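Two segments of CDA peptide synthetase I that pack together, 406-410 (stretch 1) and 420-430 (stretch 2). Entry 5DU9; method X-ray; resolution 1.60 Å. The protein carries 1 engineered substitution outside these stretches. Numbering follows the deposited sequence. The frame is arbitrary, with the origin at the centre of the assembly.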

# COMPACT_ATOMS: atom_id res chain seq x y z
N ARG A 406 11.96 0.32 6.59
CA ARG A 406 11.80 1.65 6.05
C ARG A 406 10.45 2.16 6.51
O ARG A 406 9.43 1.51 6.28
CB ARG A 406 11.91 1.66 4.53
CG ARG A 406 12.22 3.04 3.95
CD ARG A 406 13.65 3.11 3.44
NE ARG A 406 14.16 4.49 3.41
CZ ARG A 406 15.43 4.82 3.58
NH1 ARG A 406 16.36 3.89 3.78
NH2 ARG A 406 15.79 6.10 3.54
N VAL A 407 10.46 3.30 7.20
CA VAL A 407 9.23 3.91 7.69
C VAL A 407 8.94 5.15 6.87
O VAL A 407 9.73 6.10 6.87
CB VAL A 407 9.34 4.29 9.18
CG1 VAL A 407 8.05 4.92 9.68
CG2 VAL A 407 9.71 3.07 10.02
N ASP A 408 7.82 5.14 6.16
CA ASP A 408 7.40 6.29 5.36
C ASP A 408 6.23 6.99 6.02
O ASP A 408 5.20 6.36 6.31
CB ASP A 408 7.01 5.85 3.94
CG ASP A 408 8.22 5.63 3.05
OD1 ASP A 408 9.28 5.24 3.56
OD2 ASP A 408 8.10 5.85 1.82
N PHE A 409 6.39 8.28 6.28
CA PHE A 409 5.28 9.13 6.70
C PHE A 409 4.80 9.88 5.47
O PHE A 409 5.53 10.68 4.90
CB PHE A 409 5.69 10.09 7.81
CG PHE A 409 5.50 9.54 9.20
CD1 PHE A 409 5.85 8.23 9.49
CD2 PHE A 409 4.99 10.34 10.21
CE1 PHE A 409 5.67 7.72 10.77
CE2 PHE A 409 4.81 9.83 11.49
CZ PHE A 409 5.15 8.52 11.76
N GLU A 410 3.57 9.58 5.06
CA GLU A 410 2.96 10.19 3.90
C GLU A 410 1.90 11.18 4.35
O GLU A 410 0.81 10.77 4.78
CB GLU A 410 2.35 9.12 2.99
CG GLU A 410 3.30 7.98 2.66
CD GLU A 410 2.69 6.97 1.70
OE1 GLU A 410 1.46 6.78 1.73
OE2 GLU A 410 3.45 6.35 0.92
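Stretch 2, residues 420-430: DLTVLQERFVR

The most unusual feature of this contact is a short polar approach that fails as a hydrogen bond: Gln425 NE2 lies 2.9 Å from Val407 O, but the angle is poor, and NE2 is hydrogen-bonded elsewhere in the structure. The same glutamine also packs through its aliphatic part. Its CB stands 3.6 Å from the centroid of the Phe409 ring, 9° off the ring normal, which places a CH-pi contact squarely over one face; its chi1 of 143° falls between the standard wells.

Stretch 2 is helical throughout, with phi/psi near -64/-43 and successive i to i-4 backbone hydrogen bonds from Leu424 N to Asp420 O (2.9 Å) through Arg430 N to Glu426 O (3.1 Å). It crosses the extended strand of stretch 1 at 135° between N-to-C directions, with the axes 8.9 Å apart at closest approach.

Strand alternation directs Val407 and Phe409 toward the helix and Asp408 and Glu410 away. Of the two, Phe409 contributes more, with 132 Å² covered against 49 Å² for Val407. At its ring edge, CE2 meets Leu424 CD2 and CZ meets Phe428 CD2, each at 3.8 Å, while Phe409 CB lies 4.1 Å from Leu421 CD2. Further along the helix, Val407 CG2 reaches Val429 CG2 at 4.5 Å, a looser apolar contact.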

# COMPACT_ATOMS: atom_id res chain seq x y z
N ASP A 420 8.02 18.85 9.03
CA ASP A 420 7.09 18.39 10.06
C ASP A 420 7.02 16.87 10.10
O ASP A 420 7.01 16.27 11.18
CB ASP A 420 5.68 18.94 9.80
CG ASP A 420 5.64 20.45 9.76
OD1 ASP A 420 6.49 21.10 10.41
OD2 ASP A 420 4.75 21.00 9.07
N LEU A 421 6.97 16.25 8.93
CA LEU A 421 6.86 14.80 8.84
C LEU A 421 8.13 14.14 9.35
O LEU A 421 8.08 13.11 10.02
CB LEU A 421 6.56 14.36 7.41
CG LEU A 421 5.17 14.74 6.88
CD1 LEU A 421 5.10 14.57 5.37
CD2 LEU A 421 4.10 13.91 7.56
N THR A 422 9.28 14.74 9.04
CA THR A 422 10.56 14.23 9.50
C THR A 422 10.62 14.25 11.03
O THR A 422 11.01 13.26 11.65
CB THR A 422 11.73 15.06 8.92
OG1 THR A 422 11.79 14.85 7.50
CG2 THR A 422 13.07 14.65 9.53
N VAL A 423 10.22 15.36 11.62
CA VAL A 423 10.21 15.49 13.08
C VAL A 423 9.26 14.49 13.72
O VAL A 423 9.62 13.81 14.68
CB VAL A 423 9.82 16.92 13.49
CG1 VAL A 423 9.67 17.03 15.00
CG2 VAL A 423 10.87 17.90 13.03
N LEU A 424 8.05 14.40 13.19
CA LEU A 424 7.02 13.51 13.73
C LEU A 424 7.45 12.04 13.67
O LEU A 424 7.25 11.27 14.62
CB LEU A 424 5.72 13.69 12.96
CG LEU A 424 4.45 13.14 13.59
CD1 LEU A 424 4.09 13.96 14.82
CD2 LEU A 424 3.32 13.17 12.58
N GLN A 425 8.01 11.67 12.54
CA GLN A 425 8.41 10.30 12.28
C GLN A 425 9.55 9.87 13.21
O GLN A 425 9.54 8.75 13.72
CB GLN A 425 8.77 10.17 10.80
CG GLN A 425 9.91 9.28 10.41
CD GLN A 425 10.18 9.41 8.93
OE1 GLN A 425 11.05 10.18 8.51
NE2 GLN A 425 9.40 8.70 8.13
N GLU A 426 10.52 10.75 13.45
CA GLU A 426 11.59 10.43 14.38
C GLU A 426 11.06 10.32 15.81
O GLU A 426 11.45 9.42 16.56
CB GLU A 426 12.70 11.48 14.31
CG GLU A 426 13.88 11.20 15.24
CD GLU A 426 14.49 9.83 15.03
OE1 GLU A 426 14.98 9.55 13.92
OE2 GLU A 426 14.46 9.01 15.98
N ARG A 427 10.16 11.22 16.17
CA ARG A 427 9.53 11.20 17.49
C ARG A 427 8.76 9.91 17.71
O ARG A 427 8.84 9.29 18.77
CB ARG A 427 8.59 12.39 17.66
CG ARG A 427 8.06 12.54 19.08
CD ARG A 427 7.09 13.71 19.18
NE ARG A 427 7.70 14.96 18.71
CZ ARG A 427 7.01 16.02 18.29
NH1 ARG A 427 5.69 15.99 18.27
NH2 ARG A 427 7.66 17.10 17.88
N PHE A 428 8.00 9.50 16.69
CA PHE A 428 7.20 8.29 16.80
C PHE A 428 8.08 7.06 16.96
O PHE A 428 7.83 6.23 17.83
CB PHE A 428 6.30 8.12 15.58
CG PHE A 428 5.79 6.73 15.42
CD1 PHE A 428 4.88 6.21 16.33
CD2 PHE A 428 6.22 5.93 14.38
CE1 PHE A 428 4.41 4.92 16.20
CE2 PHE A 428 5.75 4.64 14.25
CZ PHE A 428 4.84 4.14 15.16
N VAL A 429 9.10 6.93 16.12
CA VAL A 429 9.95 5.75 16.16
C VAL A 429 10.68 5.64 17.50
O VAL A 429 10.86 4.53 18.01
CB VAL A 429 10.97 5.74 15.00
CG1 VAL A 429 12.00 4.62 15.18
CG2 VAL A 429 10.26 5.56 13.67
N ARG A 430 11.08 6.77 18.08
CA ARG A 430 11.74 6.75 19.38
C ARG A 430 10.77 6.25 20.47
O ARG A 430 11.14 5.44 21.31
CB ARG A 430 12.27 8.14 19.75
CG ARG A 430 12.86 8.22 21.16
CD ARG A 430 13.58 9.54 21.41
NE ARG A 430 12.76 10.69 21.04
CZ ARG A 430 13.08 11.95 21.31
NH1 ARG A 430 14.19 12.24 21.96
NH2 ARG A 430 12.27 12.93 20.92